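Local atomic coordinates of cell wall binding protein cwp8 (Peptoclostridium difficile, PDB entry 5J6Q), a protein that probably anchors itself in the cell wall of this bacterium through CWB2 modules, as a protein associated with the S-layer. Residues N52-Q55 / L56-I60; V299-S302 / K303-K307. All coordinates share one frame; numbering follows the deposited sequence.

Interaction 1: N52-Q55 / L56-I60; sequences NATQ and LQNKI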
ATOM      1  N   ASN A  52     -10.780  35.755 -17.608  1.00 23.92           N
ATOM      2  CA  ASN A  52     -11.717  35.969 -16.392  1.00 29.45           C
ATOM      3  C   ASN A  52     -11.935  34.605 -15.779  1.00 33.93           C
ATOM      4  O   ASN A  52     -11.406  33.654 -16.367  1.00 36.91           O
ATOM      5  CB  ASN A  52     -13.047  36.677 -16.881  1.00 27.45           C
ATOM      6  CG  ASN A  52     -13.787  35.923 -18.011  1.00 30.51           C
ATOM      7  OD1 ASN A  52     -13.883  34.716 -18.003  1.00 32.89           O
ATOM      8  ND2 ASN A  52     -14.373  36.545 -19.016  1.00 27.07           N
ATOM      9  N   ALA A  53     -12.737  34.404 -14.653  1.00 35.67           N
ATOM     10  CA  ALA A  53     -12.786  33.068 -14.122  1.00 35.84           C
ATOM     11  C   ALA A  53     -13.486  32.155 -14.986  1.00 34.62           C
ATOM     12  O   ALA A  53     -13.200  30.956 -14.959  1.00 34.04           O
ATOM     13  CB  ALA A  53     -13.442  33.037 -12.759  1.00 44.36           C
ATOM     14  N   THR A  54     -14.416  32.646 -15.781  1.00 30.31           N
ATOM     15  CA  THR A  54     -15.097  31.660 -16.598  1.00 25.08           C
ATOM     16  C   THR A  54     -14.078  30.992 -17.657  1.00 28.79           C
ATOM     17  O   THR A  54     -14.269  29.845 -18.018  1.00 33.46           O
ATOM     18  CB  THR A  54     -16.296  32.363 -17.388  1.00 31.68           C
ATOM     19  OG1 THR A  54     -17.191  32.907 -16.395  1.00 29.67           O
ATOM     20  CG2 THR A  54     -17.124  31.397 -18.311  1.00 21.61           C
ATOM     21  N   GLN A  55     -13.081  31.702 -18.175  1.00 30.05           N
ATOM     22  CA  GLN A  55     -12.193  31.003 -19.148  1.00 30.89           C
ATOM     23  C   GLN A  55     -11.412  29.938 -18.296  1.00 35.25           C
ATOM     24  O   GLN A  55     -11.062  28.921 -18.819  1.00 35.82           O
ATOM     25  CB  GLN A  55     -11.221  32.033 -19.748  1.00 29.25           C
ATOM     26  CG  GLN A  55     -10.119  31.361 -20.704  1.00 31.71           C
ATOM     27  CD  GLN A  55      -9.220  32.452 -21.168  1.00 30.35           C
ATOM     28  OE1 GLN A  55      -8.407  33.088 -20.387  1.00 33.14           O
ATOM     29  NE2 GLN A  55      -9.504  32.915 -22.310  1.00 34.38           N
ATOM     30  N   LEU A  56     -11.226  30.156 -16.932  1.00 30.83           N
ATOM     31  CA  LEU A  56     -10.445  29.189 -16.137  1.00 39.93           C
ATOM     32  C   LEU A  56     -11.262  27.920 -16.136  1.00 45.61           C
ATOM     33  O   LEU A  56     -10.834  26.808 -16.572  1.00 38.27           O
ATOM     34  CB  LEU A  56     -10.150  29.716 -14.674  1.00 40.91           C
ATOM     35  CG  LEU A  56      -9.491  28.628 -13.721  1.00 39.84           C
ATOM     36  CD1 LEU A  56      -8.245  27.987 -14.394  1.00 40.41           C
ATOM     37  CD2 LEU A  56      -8.966  29.209 -12.441  1.00 37.82           C
ATOM     38  N   GLN A  57     -12.530  28.120 -15.644  1.00 47.28           N
ATOM     39  CA  GLN A  57     -13.552  27.083 -15.638  1.00 46.27           C
ATOM     40  C   GLN A  57     -13.633  26.304 -16.974  1.00 43.63           C
ATOM     41  O   GLN A  57     -13.672  25.055 -16.956  1.00 41.42           O
ATOM     42  CB  GLN A  57     -14.939  27.714 -15.434  1.00 48.17           C
ATOM     43  CG  GLN A  57     -16.034  26.681 -15.274  1.00 54.50           C
ATOM     44  CD  GLN A  57     -16.597  26.777 -13.866  1.00 66.09           C
ATOM     45  OE1 GLN A  57     -16.346  25.915 -13.022  1.00 69.20           O
ATOM     46  NE2 GLN A  57     -17.385  27.842 -13.577  1.00 70.19           N
ATOM     47  N   ASN A  58     -13.720  27.021 -18.128  1.00 38.27           N
ATOM     48  CA  ASN A  58     -13.831  26.295 -19.388  1.00 37.50           C
ATOM     49  C   ASN A  58     -12.543  25.481 -19.671  1.00 39.83           C
ATOM     50  O   ASN A  58     -12.646  24.461 -20.355  1.00 44.53           O
ATOM     51  CB  ASN A  58     -14.047  27.245 -20.617  1.00 36.99           C
ATOM     52  CG  ASN A  58     -15.414  27.981 -20.619  1.00 40.39           C
ATOM     53  OD1 ASN A  58     -15.521  29.078 -21.197  1.00 44.66           O
ATOM     54  ND2 ASN A  58     -16.462  27.434 -20.075  1.00 29.30           N
ATOM     55  N   LYS A  59     -11.357  25.980 -19.295  1.00 35.94           N
ATOM     56  CA  LYS A  59     -10.126  25.254 -19.606  1.00 42.75           C
ATOM     57  C   LYS A  59     -10.080  24.028 -18.750  1.00 43.40           C
ATOM     58  O   LYS A  59      -9.776  22.942 -19.255  1.00 43.26           O
ATOM     59  CB  LYS A  59      -8.881  26.181 -19.420  1.00 45.42           C
ATOM     60  CG  LYS A  59      -8.781  27.194 -20.654  1.00 42.62           C
ATOM     61  CD  LYS A  59      -7.446  28.024 -20.660  1.00 34.66           C
ATOM     62  CE  LYS A  59      -7.486  29.007 -21.838  1.00 33.77           C
ATOM     63  NZ  LYS A  59      -6.278  29.861 -21.829  1.00 37.36           N
ATOM     64  N   ILE A  60     -10.427  24.173 -17.468  1.00 41.48           N
ATOM     65  CA  ILE A  60     -10.476  23.031 -16.581  1.00 40.92           C
ATOM     66  C   ILE A  60     -11.460  21.972 -17.101  1.00 46.00           C
ATOM     67  O   ILE A  60     -11.148  20.766 -17.030  1.00 48.99           O
ATOM     68  CB  ILE A  60     -10.881  23.497 -15.147  1.00 43.77           C
ATOM     69  CG1 ILE A  60      -9.698  24.190 -14.413  1.00 37.09           C
ATOM     70  CG2 ILE A  60     -11.354  22.275 -14.344  1.00 45.10           C
ATOM     71  CD1 ILE A  60     -10.197  24.882 -13.081  1.00 37.47           C
TER
HETATM   72  O   HOH W   1      -5.932  31.751 -19.849  1.00 40.49           O

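Interaction 2: V299-S302 / K303-K307; sequences VEVS and KERFK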
ATOM      1  N   VAL A 299     -11.836 -18.307  -0.912  1.00 39.77           N
ATOM      2  CA  VAL A 299     -11.852 -17.853  -2.318  1.00 41.89           C
ATOM      3  C   VAL A 299     -10.479 -17.338  -2.762  1.00 44.89           C
ATOM      4  O   VAL A 299     -10.023 -17.632  -3.893  1.00 43.29           O
ATOM      5  CB  VAL A 299     -12.915 -16.735  -2.515  1.00 45.92           C
ATOM      6  CG1 VAL A 299     -12.911 -16.269  -3.972  1.00 40.48           C
ATOM      7  CG2 VAL A 299     -14.345 -17.225  -2.095  1.00 36.57           C
ATOM      8  N   GLU A 300      -9.791 -16.525  -1.902  1.00 45.58           N
ATOM      9  CA  GLU A 300      -8.458 -16.028  -2.302  1.00 44.06           C
ATOM     10  C   GLU A 300      -7.453 -17.162  -2.492  1.00 41.58           C
ATOM     11  O   GLU A 300      -6.593 -17.026  -3.387  1.00 39.45           O
ATOM     12  CB  GLU A 300      -7.865 -14.960  -1.332  1.00 44.48           C
ATOM     13  CG  GLU A 300      -8.717 -13.687  -1.262  1.00 48.37           C
ATOM     14  CD  GLU A 300      -8.909 -13.040  -2.667  1.00 56.01           C
ATOM     15  OE1 GLU A 300      -7.918 -12.761  -3.311  1.00 57.61           O
ATOM     16  OE2 GLU A 300     -10.049 -12.843  -3.103  1.00 61.45           O
ATOM     17  N   VAL A 301      -7.522 -18.255  -1.700  1.00 35.03           N
ATOM     18  CA  VAL A 301      -6.642 -19.405  -1.981  1.00 36.71           C
ATOM     19  C   VAL A 301      -7.060 -19.981  -3.362  1.00 41.21           C
ATOM     20  O   VAL A 301      -6.192 -20.267  -4.200  1.00 36.48           O
ATOM     21  CB  VAL A 301      -6.699 -20.542  -0.922  1.00 37.63           C
ATOM     22  CG1 VAL A 301      -5.985 -21.830  -1.394  1.00 29.23           C
ATOM     23  CG2 VAL A 301      -6.046 -20.033   0.366  1.00 38.06           C
ATOM     24  N   SER A 302      -8.363 -20.126  -3.591  1.00 40.11           N
ATOM     25  CA  SER A 302      -8.843 -20.673  -4.868  1.00 44.88           C
ATOM     26  C   SER A 302      -8.356 -19.792  -6.038  1.00 44.89           C
ATOM     27  O   SER A 302      -7.856 -20.325  -7.041  1.00 42.54           O
ATOM     28  CB  SER A 302     -10.359 -20.802  -4.881  1.00 43.22           C
ATOM     29  OG  SER A 302     -10.758 -21.600  -5.980  1.00 47.11           O
ATOM     30  N   LYS A 303      -8.443 -18.457  -5.908  1.00 44.87           N
ATOM     31  CA  LYS A 303      -7.900 -17.648  -7.005  1.00 44.29           C
ATOM     32  C   LYS A 303      -6.407 -17.869  -7.230  1.00 46.60           C
ATOM     33  O   LYS A 303      -5.947 -17.777  -8.369  1.00 43.97           O
ATOM     34  CB  LYS A 303      -8.175 -16.193  -6.768  1.00 42.32           C
ATOM     35  CG  LYS A 303      -9.702 -15.960  -6.932  1.00 41.33           C
ATOM     36  CD  LYS A 303     -10.014 -14.712  -6.137  1.00 59.39           C
ATOM     37  CE  LYS A 303     -11.413 -14.181  -6.367  1.00 68.28           C
ATOM     38  NZ  LYS A 303     -11.396 -12.707  -6.195  1.00 68.75           N
ATOM     39  N   GLU A 304      -5.654 -18.217  -6.166  1.00 40.97           N
ATOM     40  CA  GLU A 304      -4.257 -18.427  -6.351  1.00 41.26           C
ATOM     41  C   GLU A 304      -4.035 -19.734  -7.048  1.00 43.16           C
ATOM     42  O   GLU A 304      -3.155 -19.830  -7.901  1.00 43.25           O
ATOM     43  CB  GLU A 304      -3.511 -18.394  -5.010  1.00 38.89           C
ATOM     44  CG  GLU A 304      -2.019 -18.384  -5.206  1.00 48.53           C
ATOM     45  CD  GLU A 304      -1.506 -17.084  -5.856  1.00 58.12           C
ATOM     46  OE1 GLU A 304      -2.120 -15.980  -5.627  1.00 57.67           O
ATOM     47  OE2 GLU A 304      -0.487 -17.189  -6.566  1.00 51.79           O
ATOM     48  N   ARG A 305      -4.840 -20.742  -6.715  1.00 42.42           N
ATOM     49  CA  ARG A 305      -4.676 -22.049  -7.315  1.00 47.08           C
ATOM     50  C   ARG A 305      -5.233 -22.151  -8.743  1.00 49.73           C
ATOM     51  O   ARG A 305      -4.639 -22.868  -9.549  1.00 49.62           O
ATOM     52  CB  ARG A 305      -5.386 -23.115  -6.445  1.00 47.37           C
ATOM     53  CG  ARG A 305      -4.737 -23.164  -5.059  1.00 47.52           C
ATOM     54  CD  ARG A 305      -5.309 -24.252  -4.182  1.00 46.11           C
ATOM     55  NE  ARG A 305      -5.229 -25.561  -4.830  1.00 40.78           N
ATOM     56  CZ  ARG A 305      -6.152 -26.488  -4.701  1.00 39.64           C
ATOM     57  NH1 ARG A 305      -6.015 -27.655  -5.336  1.00 50.86           N
ATOM     58  NH2 ARG A 305      -7.208 -26.284  -3.923  1.00 43.38           N
ATOM     59  N   PHE A 306      -6.353 -21.478  -9.068  1.00 48.86           N
ATOM     60  CA  PHE A 306      -6.901 -21.685 -10.414  1.00 50.56           C
ATOM     61  C   PHE A 306      -7.316 -20.456 -11.210  1.00 49.60           C
ATOM     62  O   PHE A 306      -7.986 -19.556 -10.711  1.00 47.86           O
ATOM     63  CB  PHE A 306      -8.158 -22.565 -10.374  1.00 49.54           C
ATOM     64  CG  PHE A 306      -8.053 -23.816  -9.518  1.00 52.53           C
ATOM     65  CD1 PHE A 306      -8.458 -23.800  -8.194  1.00 45.83           C
ATOM     66  CD2 PHE A 306      -7.537 -24.984 -10.036  1.00 49.65           C
ATOM     67  CE1 PHE A 306      -8.335 -24.919  -7.407  1.00 45.44           C
ATOM     68  CE2 PHE A 306      -7.422 -26.101  -9.249  1.00 57.72           C
ATOM     69  CZ  PHE A 306      -7.822 -26.065  -7.921  1.00 49.69           C
ATOM     70  N   LYS A 307      -6.901 -20.464 -12.479  1.00 52.30           N
ATOM     71  CA  LYS A 307      -7.309 -19.474 -13.450  1.00 55.14           C
ATOM     72  C   LYS A 307      -8.776 -19.823 -13.762  1.00 54.01           C
ATOM     73  O   LYS A 307      -9.208 -20.919 -13.443  1.00 54.95           O
ATOM     74  CB  LYS A 307      -6.443 -19.562 -14.713  1.00 56.94           C
ATOM     75  CG  LYS A 307      -5.033 -19.070 -14.496  1.00 67.51           C
ATOM     76  CD  LYS A 307      -4.209 -19.246 -15.802  1.00 80.96           C
ATOM     77  CE  LYS A 307      -2.724 -18.956 -15.626  1.00 84.59           C
ATOM     78  NZ  LYS A 307      -1.924 -20.204 -15.425  1.00 89.28           N
TER

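Interaction 1: N52-Q55 / L56-I60
Q55 and K59, one turn apart on helix 53-61, run side by side in the same direction, CG of Q55 lying 3.7 Å from CE of K59. Both chains are stretched out: Q55 carries CG anti to its own nitrogen (chi1 174°), and K59 has CG anti to its carbonyl carbon (chi1 -76°) with every later torsion near trans, which brings the two polar ends close enough for one water to join them. That water lies 2.9 Å from OE1 of Q55, to which it probably donates, and accepts from NZ of K59 at 2.8 Å. OE1 also accepts from the backbone N of T51, which ties the amide back to the chain before the helix. N52 is the N-cap: its OD1 takes the N-H of Q55 at 3.1 Å. The first full turn then closes through Q57 N to A53 O, 3.0 Å and nearly straight at 167°, followed by N58 N to T54 O and K59 N to Q55 O. Packing is tight on the side of buried A53 and L56, where CB of L56 comes within 3.3 Å of A53 O. The exposed side, with T54 and N58, is looser: their side chains lie alongside one another, CG2 of T54 4.0 Å from OD1 of N58. A53 touches R20, and Q57 and I60 meet I16, all on helix 13-24; L56 reaches V19 of that helix, V45 of strand 41-45 and V71 of strand 68-75, and the side chain of K59 touches V45 and L69, placing the helix against both its neighbour helix and the sheet.

Interaction 2: V299-S302 / K303-K307
The phenyl ring of F306 comes up to S302, its CD1 3.9 Å from OG of the serine. One face of the ring carries CB of R305, near the rim; in turn, CZ of F306 sits 3.5 Å above one face of the R305 guanidinium, also toward the rim. The arginine chain bends about its CG-CD bond (chi3 55°), with CD 3.8 Å from CG1 of V301, and NH2 bonds to the carbonyl of A337, with a weak bond from NH1 to A332 O. F306 is the first residue to leave helical geometry, yet its N still donates to S302 O at 2.8 Å, nearly straight. This is the C-terminal end of a helix within the first CWB2 module, consistent with a toprim-like fold of parallel strands flanked by helices. One turn earlier, K303 N bonds to V299 O at 2.7 Å, and the extended K303 chain crosses V299 obliquely, CE meeting CG1 at 3.5 Å. Its NZ ends 3.4 Å from OE2 of E300, a salt bridge with a weak hydrogen bond; E300 folds back at chi2 (-57°) to meet it. V301, E304 and R305 touch L539 of helix 531-542, whereas V299, S302 and K303 pack on helix 349-359, where OG of S302 bonds weakly to E354.

In the fold
Interaction 1 comes first along the chain and is finished long before interaction 2 begins; their centres lie 50 Å apart, their nearest atoms about 35 Å, and they do not touch. Each is a local contact within one helix: interaction 1 spans nearly all of helix 53-61 from its N-cap, interaction 2 the C-terminal end of helix 294-305 and the residues just after it. They share no sheet. Helix 53-61 packs beside the mixed sheet that includes strands 41-45 and 68-75, whereas helix 294-305 belongs to the CWB2 part, between helices 349-359 and 531-542, the latter from much later in the chain. The separation is consistent with an elongated protein whose wall-binding modules are distinct from its N-terminal part.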